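PDB 3LAS: putative carbonic anhydrase from Streptococcus mutans, which catalyses the reversible interconversion of hydrogencarbonate and carbon dioxide as a zinc-dependent carbonic anhydrase of the beta class. Local coordinates for the interface of chains A and B. Sequence-based numbering; all coordinates share one arbitrary frame. Chains: chain A/B, Putative carbonic anhydrase.

Contacts 1 and 2 belong to one two-fold symmetric interface, with the centres of their C-alpha atoms about 30 Å apart. Helix 68-80 serves both, coming from chain A in contact 1 and from chain B in contact 2. Gln80, Phe99 and Phe104 recur with the chains exchanged, as each contact has its twin on the other half of the dimer. Contact 1 centres on the helix's arginine and isoleucine, contact 2 on its terminal glutamine, which also touches the partner in contact 1. Contact 2 includes the residue after zinc ligand Cys94; contact 1 touches, at its margin, the one after Cys38. Dimerisation probably steadies both active sites.

Contact 1: the interface of chains A and B. Residues chain A 72, 75-76, 80; chain B 39, 62, 99, 104, 121-122.
Helix 68-80 of chain A packs against chain B, where A:Arg72 grips the backbone carbonyl of B:Ala62 and A:Ile76 fills the apolar ground beside it. The guanidinium meets this oxygen end-on: A:Arg72 NH2 bonds to B:Ala62 O at 2.9 Å on a lone pair, while A:Arg72 NH1 reaches B:Ala62 O at 3.1 Å. A:Arg72 NH1 also donates to B:Phe121 O at 2.9 Å, approaching from above that carbonyl plane. Arginine suits the place because its several N-H groups can satisfy two backbone oxygens at once. Its chain leaves the helix with CG anti to the backbone N (chi1 174°), then bends at chi3, turning the guanidinium toward B:Ala62. B:Leu122 CD1 lies over the centre of one guanidinium face of A:Arg72, 3.9 Å above it.

A:Ile76 sends CD1 to the methyl CB of B:Ala62 at 3.7 Å and to the rim of B:Phe99, CZ, at 3.9 Å. Alanine's small side chain lets both isoleucine and arginine come close. Alongside, A:Val75 CG1 touches B:Phe104 CE2 at 3.9 Å. Within chain B, B:Phe104 CD2 stands over the centre of the B:Phe121 ring, so the aromatics form a braced wall. The contact thus joins a helix of one subunit to 3-10 helix 62-64, helix 101-112 and the loops carrying B:Phe99 and B:Phe121-B:Leu122 of the other, with B:Met39, the neighbour of zinc ligand Cys38, at its margin.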
loop_
_atom_site.group_PDB
_atom_site.type_symbol
_atom_site.label_atom_id
_atom_site.label_comp_id
_atom_site.label_asym_id
_atom_site.label_seq_id
_atom_site.Cartn_x
_atom_site.Cartn_y
_atom_site.Cartn_z
ATOM N N ARG A 72 2.664 10.319 -6.545
ATOM C CA ARG A 72 1.543 11.113 -6.110
ATOM C C ARG A 72 1.339 11.026 -4.604
ATOM O O ARG A 72 1.098 12.030 -3.903
ATOM C CB ARG A 72 0.287 10.614 -6.864
ATOM C CG ARG A 72 -1.041 11.266 -6.417
ATOM C CD ARG A 72 -2.226 10.505 -6.941
ATOM N NE ARG A 72 -2.437 9.226 -6.254
ATOM C CZ ARG A 72 -3.213 9.043 -5.185
ATOM N NH1 ARG A 72 -3.857 10.008 -4.545
ATOM N NH2 ARG A 72 -3.359 7.810 -4.702
ATOM N N VAL A 75 4.104 12.732 -2.584
ATOM C CA VAL A 75 4.039 14.206 -2.563
ATOM C C VAL A 75 2.929 14.573 -1.586
ATOM O O VAL A 75 3.099 15.571 -0.782
ATOM C CB VAL A 75 3.712 14.699 -3.986
ATOM C CG1 VAL A 75 3.255 16.216 -3.908
ATOM C CG2 VAL A 75 4.838 14.462 -4.920
ATOM N N ILE A 76 1.813 13.866 -1.480
ATOM C CA ILE A 76 0.807 14.158 -0.450
ATOM C C ILE A 76 1.411 13.881 0.899
ATOM O O ILE A 76 1.298 14.724 1.852
ATOM C CB ILE A 76 -0.492 13.314 -0.727
ATOM C CG1 ILE A 76 -1.127 13.837 -1.996
ATOM C CG2 ILE A 76 -1.413 13.386 0.487
ATOM C CD1 ILE A 76 -2.176 12.819 -2.555
ATOM N N GLN A 80 1.727 17.661 2.149
ATOM C CA GLN A 80 0.539 17.927 2.933
ATOM C C GLN A 80 0.695 17.350 4.347
ATOM O O GLN A 80 0.236 17.962 5.319
ATOM C CB GLN A 80 -0.640 17.329 2.172
ATOM C CG GLN A 80 -2.041 17.679 2.692
ATOM C CD GLN A 80 -2.486 19.085 2.471
ATOM O OE1 GLN A 80 -1.687 19.925 2.066
ATOM N NE2 GLN A 80 -3.724 19.368 2.806
ATOM N N MET B 39 -2.659 4.810 2.800
ATOM C CA MET B 39 -1.388 4.802 3.507
ATOM C C MET B 39 -1.398 5.254 4.970
ATOM O O MET B 39 -0.368 5.164 5.637
ATOM C CB MET B 39 -0.398 5.616 2.703
ATOM C CG MET B 39 -0.703 7.118 2.762
ATOM S SD MET B 39 0.322 8.039 1.597
ATOM C CE MET B 39 -0.223 9.678 1.945
ATOM N N ALA B 62 -2.226 7.006 -1.348
ATOM C CA ALA B 62 -2.947 8.142 -0.720
ATOM C C ALA B 62 -4.417 8.108 -1.057
ATOM O O ALA B 62 -4.807 8.195 -2.222
ATOM C CB ALA B 62 -2.325 9.425 -1.209
ATOM N N PHE B 99 -7.801 18.914 0.722
ATOM C CA PHE B 99 -7.435 19.818 -0.359
ATOM C C PHE B 99 -8.248 19.513 -1.560
ATOM O O PHE B 99 -8.677 18.345 -1.720
ATOM C CB PHE B 99 -5.918 19.613 -0.715
ATOM C CG PHE B 99 -5.525 18.199 -1.155
ATOM C CD1 PHE B 99 -5.592 17.821 -2.497
ATOM C CD2 PHE B 99 -5.051 17.273 -0.216
ATOM C CE1 PHE B 99 -5.255 16.517 -2.916
ATOM C CE2 PHE B 99 -4.679 15.959 -0.670
ATOM C CZ PHE B 99 -4.778 15.649 -1.976
ATOM N N PHE B 104 -4.132 22.237 -3.819
ATOM C CA PHE B 104 -2.865 21.562 -3.636
ATOM C C PHE B 104 -1.893 21.988 -4.708
ATOM O O PHE B 104 -0.671 22.086 -4.414
ATOM C CB PHE B 104 -3.074 20.041 -3.602
ATOM C CG PHE B 104 -1.931 19.286 -3.024
ATOM C CD1 PHE B 104 -1.418 19.604 -1.768
ATOM C CD2 PHE B 104 -1.399 18.191 -3.728
ATOM C CE1 PHE B 104 -0.311 18.907 -1.233
ATOM C CE2 PHE B 104 -0.314 17.499 -3.153
ATOM C CZ PHE B 104 0.191 17.830 -1.963
ATOM N N PHE B 121 -4.474 14.620 -8.184
ATOM C CA PHE B 121 -4.071 14.066 -6.876
ATOM C C PHE B 121 -5.184 13.240 -6.274
ATOM O O PHE B 121 -4.952 12.646 -5.197
ATOM C CB PHE B 121 -3.603 15.228 -5.946
ATOM C CG PHE B 121 -2.299 15.750 -6.415
ATOM C CD1 PHE B 121 -1.090 15.144 -6.063
ATOM C CD2 PHE B 121 -2.283 16.892 -7.219
ATOM C CE1 PHE B 121 0.149 15.634 -6.531
ATOM C CE2 PHE B 121 -1.007 17.388 -7.673
ATOM C CZ PHE B 121 0.137 16.733 -7.323
ATOM N N LEU B 122 -6.357 13.152 -6.919
ATOM C CA LEU B 122 -7.442 12.211 -6.513
ATOM C C LEU B 122 -8.031 12.526 -5.153
ATOM O O LEU B 122 -8.222 11.586 -4.342
ATOM C CB LEU B 122 -7.006 10.728 -6.633
ATOM C CG LEU B 122 -6.490 10.343 -8.026
ATOM C CD1 LEU B 122 -5.948 8.867 -7.993
ATOM C CD2 LEU B 122 -7.510 10.468 -9.114
#

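Contact 2: the interface of chains A and B. Residues chain A 95, 98-99, 104, 107; chain B 27, 80-81.
B:Gln80, the last residue of helix 68-80, packs between A:Thr98, A:Phe99 and A:Phe104. The polar part is a short relay. The amide nitrogen NE2 of B:Gln80 donates to the hydroxyl OG1 of A:Thr98 at 2.9 Å, with an angle of 161° at the hydrogen and the oxygen close to the amide plane. A:Thr98 OG1 in turn donates to A:Gly95 O at 2.7 Å, on a lone pair of that carbonyl. Threonine suits this post because one oxygen can accept from the partner chain while donating within its own. Its first torsion puts OG1 in the crowded position between the backbone N and carbonyl carbon, while CG2 is turned toward B:Leu27. The intrachain bond fixes the hydroxyl's direction, making A:Gly95 a second-shell support for the bond across the interface.

Amide and aromatic groups make the next layer. B:Gln80 extends CG anti to its backbone N (chi1 -174°) and bends at chi2, bringing its amide to the threonine as the two side chains pass in opposite directions. A:Phe99 borders the same amide, its CB 3.8 Å from B:Gln80 NE2. The amide stands nearly upright to the A:Phe104 ring, with planes 85° apart, and B:Gln80 OE1 lies 3.9 Å from A:Phe104 CD2. On the aliphatic part, B:Gln80 CB touches A:Phe104 CE2 at 3.9 Å. Glutamine thus combines a polar tip with a stem that can rest on the rim of an aromatic ring.

The remaining packing is by van der Waals contact. B:Leu27 and A:Thr98 point tip to tip, and B:Leu27 CD2 lies 3.8 Å from the backbone nitrogen A:Gly95 N. B:Leu81 CD2 approaches A:Gly95 CA at 4.2 Å, where glycine has no side chain to intervene.

Because A:Gly95 directly follows zinc ligand Cys94, this contact ties the partner subunit to the segment beside the metal and probably helps hold it in place.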
loop_
_atom_site.group_PDB
_atom_site.type_symbol
_atom_site.label_atom_id
_atom_site.label_comp_id
_atom_site.label_asym_id
_atom_site.label_seq_id
_atom_site.Cartn_x
_atom_site.Cartn_y
_atom_site.Cartn_z
ATOM N N GLY A 95 6.405 -11.955 -5.785
ATOM C CA GLY A 95 5.673 -12.279 -6.978
ATOM C C GLY A 95 6.261 -11.613 -8.208
ATOM O O GLY A 95 6.158 -12.157 -9.334
ATOM N N THR A 98 8.420 -13.788 -10.458
ATOM C CA THR A 98 7.824 -15.030 -10.989
ATOM C C THR A 98 7.286 -14.981 -12.363
ATOM O O THR A 98 6.760 -15.974 -12.848
ATOM C CB THR A 98 6.708 -15.516 -10.047
ATOM O OG1 THR A 98 5.556 -14.668 -10.117
ATOM C CG2 THR A 98 7.219 -15.634 -8.579
ATOM N N PHE A 99 7.395 -13.815 -13.001
ATOM C CA PHE A 99 6.889 -13.661 -14.399
ATOM C C PHE A 99 7.700 -12.665 -15.144
ATOM O O PHE A 99 8.375 -11.812 -14.566
ATOM C CB PHE A 99 5.393 -13.291 -14.360
ATOM C CG PHE A 99 5.159 -11.893 -13.854
ATOM C CD1 PHE A 99 5.095 -10.795 -14.741
ATOM C CD2 PHE A 99 4.965 -11.644 -12.492
ATOM C CE1 PHE A 99 4.917 -9.497 -14.192
ATOM C CE2 PHE A 99 4.755 -10.408 -12.015
ATOM C CZ PHE A 99 4.796 -9.295 -12.826
ATOM N N PHE A 104 3.414 -12.869 -19.103
ATOM C CA PHE A 104 2.198 -12.529 -18.346
ATOM C C PHE A 104 1.176 -11.923 -19.288
ATOM O O PHE A 104 0.014 -12.224 -19.249
ATOM C CB PHE A 104 2.554 -11.601 -17.231
ATOM C CG PHE A 104 1.438 -11.400 -16.273
ATOM C CD1 PHE A 104 1.102 -10.145 -15.871
ATOM C CD2 PHE A 104 0.763 -12.453 -15.634
ATOM C CE1 PHE A 104 0.122 -9.909 -14.908
ATOM C CE2 PHE A 104 -0.241 -12.180 -14.644
ATOM C CZ PHE A 104 -0.581 -10.901 -14.343
ATOM N N GLN A 107 -0.571 -14.618 -21.095
ATOM C CA GLN A 107 -1.533 -15.209 -20.263
ATOM C C GLN A 107 -2.803 -14.374 -20.130
ATOM O O GLN A 107 -3.943 -14.898 -20.176
ATOM C CB GLN A 107 -0.918 -15.415 -18.880
ATOM C CG GLN A 107 -1.867 -16.146 -17.854
ATOM C CD GLN A 107 -1.273 -16.243 -16.489
ATOM O OE1 GLN A 107 -1.916 -15.904 -15.427
ATOM N NE2 GLN A 107 -0.037 -16.644 -16.444
ATOM N N LEU B 27 3.167 -17.818 -1.299
ATOM C CA LEU B 27 2.918 -16.562 -1.972
ATOM C C LEU B 27 1.440 -16.221 -2.118
ATOM O O LEU B 27 1.024 -15.048 -2.085
ATOM C CB LEU B 27 3.576 -16.583 -3.408
ATOM C CG LEU B 27 4.742 -15.588 -3.516
ATOM C CD1 LEU B 27 5.511 -15.822 -4.801
ATOM C CD2 LEU B 27 4.409 -14.099 -3.386
ATOM N N GLN B 80 -1.783 -13.739 -11.308
ATOM C CA GLN B 80 -0.577 -14.475 -10.987
ATOM C C GLN B 80 -0.617 -15.104 -9.664
ATOM O O GLN B 80 0.008 -16.194 -9.488
ATOM C CB GLN B 80 0.657 -13.548 -11.119
ATOM C CG GLN B 80 2.053 -14.176 -10.959
ATOM C CD GLN B 80 2.404 -15.089 -12.126
ATOM O OE1 GLN B 80 1.642 -15.289 -13.070
ATOM N NE2 GLN B 80 3.580 -15.665 -12.013
ATOM N N LEU B 81 -1.240 -14.514 -8.655
ATOM C CA LEU B 81 -1.085 -14.994 -7.249
ATOM C C LEU B 81 -2.338 -15.441 -6.672
ATOM O O LEU B 81 -2.398 -15.633 -5.457
ATOM C CB LEU B 81 -0.375 -13.865 -6.413
ATOM C CG LEU B 81 0.989 -13.375 -6.956
ATOM C CD1 LEU B 81 1.498 -12.208 -6.051
ATOM C CD2 LEU B 81 2.054 -14.479 -6.968
#